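Local coordinates for PCF11 protein (Saccharomyces cerevisiae, PDB 1SZ9) that binds the carboxy-terminal domain of RNA polymerase II through its CTD-interacting domain, consistent with a role linking transcription to mRNA 3'-end processing, at residues 46-51 with 65-70. Residues are numbered along the deposited sequence; the frame is centred on the assembly and turned at random.
Sequences DAIESR and YALDSI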
ATOM      1  N   ASP A  46       7.656   4.308  -5.633  1.00 28.57           N
ATOM      2  CA  ASP A  46       8.472   5.122  -4.737  1.00 28.26           C
ATOM      3  C   ASP A  46       7.704   6.293  -4.165  1.00 26.12           C
ATOM      4  O   ASP A  46       7.892   6.657  -3.015  1.00 26.01           O
ATOM      5  CB  ASP A  46       9.730   5.612  -5.443  1.00 33.49           C
ATOM      6  CG  ASP A  46      10.730   4.494  -5.672  1.00 38.68           C
ATOM      7  OD1 ASP A  46      10.700   3.488  -4.912  1.00 40.30           O
ATOM      8  OD2 ASP A  46      11.551   4.630  -6.598  1.00 41.27           O
ATOM      9  N   ALA A  47       6.823   6.875  -4.964  1.00 25.82           N
ATOM     10  CA  ALA A  47       6.010   7.989  -4.500  1.00 24.01           C
ATOM     11  C   ALA A  47       5.101   7.519  -3.342  1.00 25.14           C
ATOM     12  O   ALA A  47       4.983   8.192  -2.322  1.00 23.37           O
ATOM     13  CB  ALA A  47       5.168   8.518  -5.646  1.00 21.93           C
ATOM     14  N   ILE A  48       4.466   6.359  -3.501  1.00 24.95           N
ATOM     15  CA  ILE A  48       3.589   5.853  -2.457  1.00 24.80           C
ATOM     16  C   ILE A  48       4.361   5.435  -1.204  1.00 23.34           C
ATOM     17  O   ILE A  48       3.944   5.756  -0.102  1.00 21.42           O
ATOM     18  CB  ILE A  48       2.720   4.685  -2.988  1.00 25.64           C
ATOM     19  CG1 ILE A  48       1.680   5.245  -3.956  1.00 27.51           C
ATOM     20  CG2 ILE A  48       1.971   3.980  -1.843  1.00 24.29           C
ATOM     21  CD1 ILE A  48       0.857   4.200  -4.624  1.00 30.71           C
ATOM     22  N   GLU A  49       5.479   4.731  -1.367  1.00 26.43           N
ATOM     23  CA  GLU A  49       6.269   4.306  -0.205  1.00 28.16           C
ATOM     24  C   GLU A  49       6.824   5.526   0.518  1.00 29.63           C
ATOM     25  O   GLU A  49       6.865   5.560   1.751  1.00 28.03           O
ATOM     26  CB  GLU A  49       7.417   3.370  -0.610  1.00 28.49           C
ATOM     27  CG  GLU A  49       6.944   2.088  -1.305  1.00 32.48           C
ATOM     28  CD  GLU A  49       7.982   0.971  -1.305  1.00 35.75           C
ATOM     29  OE1 GLU A  49       9.186   1.266  -1.189  1.00 36.24           O
ATOM     30  OE2 GLU A  49       7.595  -0.215  -1.431  1.00 37.33           O
ATOM     31  N   SER A  50       7.235   6.528  -0.257  1.00 29.26           N
ATOM     32  CA  SER A  50       7.760   7.763   0.314  1.00 31.11           C
ATOM     33  C   SER A  50       6.666   8.438   1.143  1.00 29.59           C
ATOM     34  O   SER A  50       6.911   8.843   2.284  1.00 27.90           O
ATOM     35  CB  SER A  50       8.257   8.700  -0.805  1.00 31.95           C
ATOM     36  OG  SER A  50       8.652   9.947  -0.270  1.00 36.76           O
ATOM     37  N   ARG A  51       5.459   8.555   0.580  1.00 29.05           N
ATOM     38  CA  ARG A  51       4.348   9.163   1.324  1.00 27.85           C
ATOM     39  C   ARG A  51       4.058   8.388   2.619  1.00 27.99           C
ATOM     40  O   ARG A  51       3.910   8.981   3.688  1.00 29.62           O
ATOM     41  CB  ARG A  51       3.061   9.255   0.470  1.00 30.56           C
ATOM     42  CG  ARG A  51       1.799   9.394   1.334  1.00 33.23           C
ATOM     43  CD  ARG A  51       0.766  10.456   0.934  1.00 34.07           C
ATOM     44  NE  ARG A  51       1.239  11.814   1.143  1.00 37.36           N
ATOM     45  CZ  ARG A  51       0.554  12.794   1.734  1.00 35.80           C
ATOM     46  NH1 ARG A  51      -0.678  12.608   2.209  1.00 31.45           N
ATOM     47  NH2 ARG A  51       1.118  13.989   1.842  1.00 32.98           N
ATOM     48  N   TYR A  65      -3.908   2.487   1.547  1.00 17.21           N
ATOM     49  CA  TYR A  65      -5.125   2.090   0.810  1.00 19.82           C
ATOM     50  C   TYR A  65      -4.889   2.326  -0.672  1.00 17.91           C
ATOM     51  O   TYR A  65      -5.404   1.599  -1.512  1.00 19.73           O
ATOM     52  CB  TYR A  65      -6.371   2.856   1.276  1.00 17.19           C
ATOM     53  CG  TYR A  65      -6.940   2.414   2.616  1.00 17.86           C
ATOM     54  CD1 TYR A  65      -6.482   1.261   3.266  1.00 20.18           C
ATOM     55  CD2 TYR A  65      -7.967   3.137   3.221  1.00 20.77           C
ATOM     56  CE1 TYR A  65      -7.051   0.842   4.506  1.00 17.43           C
ATOM     57  CE2 TYR A  65      -8.533   2.731   4.437  1.00 20.56           C
ATOM     58  CZ  TYR A  65      -8.070   1.582   5.068  1.00 20.74           C
ATOM     59  OH  TYR A  65      -8.672   1.167   6.241  1.00 22.90           O
ATOM     60  N   ALA A  66      -4.082   3.337  -1.002  1.00 19.98           N
ATOM     61  CA  ALA A  66      -3.747   3.587  -2.403  1.00 18.55           C
ATOM     62  C   ALA A  66      -2.920   2.383  -2.922  1.00 18.95           C
ATOM     63  O   ALA A  66      -3.187   1.843  -3.999  1.00 18.33           O
ATOM     64  CB  ALA A  66      -2.941   4.874  -2.521  1.00 18.43           C
ATOM     65  N   LEU A  67      -1.914   1.985  -2.146  1.00 18.13           N
ATOM     66  CA  LEU A  67      -1.051   0.846  -2.463  1.00 20.22           C
ATOM     67  C   LEU A  67      -1.919  -0.417  -2.633  1.00 22.00           C
ATOM     68  O   LEU A  67      -1.749  -1.185  -3.576  1.00 23.75           O
ATOM     69  CB  LEU A  67      -0.053   0.630  -1.313  1.00 17.24           C
ATOM     70  CG  LEU A  67       1.005  -0.488  -1.394  1.00 18.96           C
ATOM     71  CD1 LEU A  67       2.162  -0.173  -0.424  1.00 17.43           C
ATOM     72  CD2 LEU A  67       0.386  -1.848  -1.049  1.00 16.70           C
ATOM     73  N   ASP A  68      -2.848  -0.605  -1.702  1.00 20.32           N
ATOM     74  CA  ASP A  68      -3.762  -1.744  -1.712  1.00 20.98           C
ATOM     75  C   ASP A  68      -4.628  -1.771  -2.988  1.00 21.17           C
ATOM     76  O   ASP A  68      -4.752  -2.804  -3.634  1.00 19.24           O
ATOM     77  CB  ASP A  68      -4.684  -1.666  -0.484  1.00 21.02           C
ATOM     78  CG  ASP A  68      -5.627  -2.844  -0.385  1.00 21.54           C
ATOM     79  OD1 ASP A  68      -5.194  -3.931   0.042  1.00 23.57           O
ATOM     80  OD2 ASP A  68      -6.807  -2.688  -0.740  1.00 26.10           O
ATOM     81  N   SER A  69      -5.221  -0.632  -3.334  1.00 20.12           N
ATOM     82  CA  SER A  69      -6.085  -0.548  -4.516  1.00 22.25           C
ATOM     83  C   SER A  69      -5.301  -0.855  -5.795  1.00 21.68           C
ATOM     84  O   SER A  69      -5.737  -1.647  -6.629  1.00 20.32           O
ATOM     85  CB  SER A  69      -6.744   0.841  -4.590  1.00 19.51           C
ATOM     86  OG  SER A  69      -7.589   0.962  -5.723  1.00 20.92           O
ATOM     87  N   ILE A  70      -4.131  -0.246  -5.935  1.00 22.02           N
ATOM     88  CA  ILE A  70      -3.292  -0.487  -7.097  1.00 22.10           C
ATOM     89  C   ILE A  70      -2.914  -1.972  -7.227  1.00 24.13           C
ATOM     90  O   ILE A  70      -3.000  -2.559  -8.311  1.00 23.87           O
ATOM     91  CB  ILE A  70      -2.018   0.397  -7.029  1.00 23.93           C
ATOM     92  CG1 ILE A  70      -2.405   1.858  -7.329  1.00 19.84           C
ATOM     93  CG2 ILE A  70      -0.935  -0.129  -7.989  1.00 20.35           C
ATOM     94  CD1 ILE A  70      -1.343   2.866  -6.900  1.00 21.11           C
TER
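S69 OG, one residue before the I70 that meets I48, is hydrogen-bonded to T31 OG1 and more weakly to N73 ND2, so this hydroxyl is satisfied away from helix 41-54. No hydrogen bond joins 46-51 to 65-70; their contact is purely apolar and is centred on I48. The local axes run at 150° between their N-to-C directions, a nearly antiparallel pairing of consecutive helices. I48 CA lies 6.8 Å from L67 CA. I48 uses both of its branches. CG1 stands anti to the carbonyl carbon (chi1 -71°), and the chain runs on extended beyond it. Its CD1 thereby meets I70 CD1 tip to tip at 3.4 Å, tight for two methyl carbons. The same CD1 lies 4.4 Å from A66 CB, a looser contact one helical turn before I70. The other branch, CG2, crosses the base of the L67 side chain at an angle, 3.9 Å from CB. Helix 3-16 adds F12 and L16 against I48, F82 of helix 78-83 touches both I48 and L67, and I70 also packs on T31, A34 and Y78. All four touching residues are buried, which fits the interior of the all-helical, ARM-repeat-like CID fold. A weak R51 NH1 to Q59 OE1 hydrogen bond links the same helices further along; between 46-51 and 65-70 the fit rests on hydrocarbon shape, chiefly the two branches of I48.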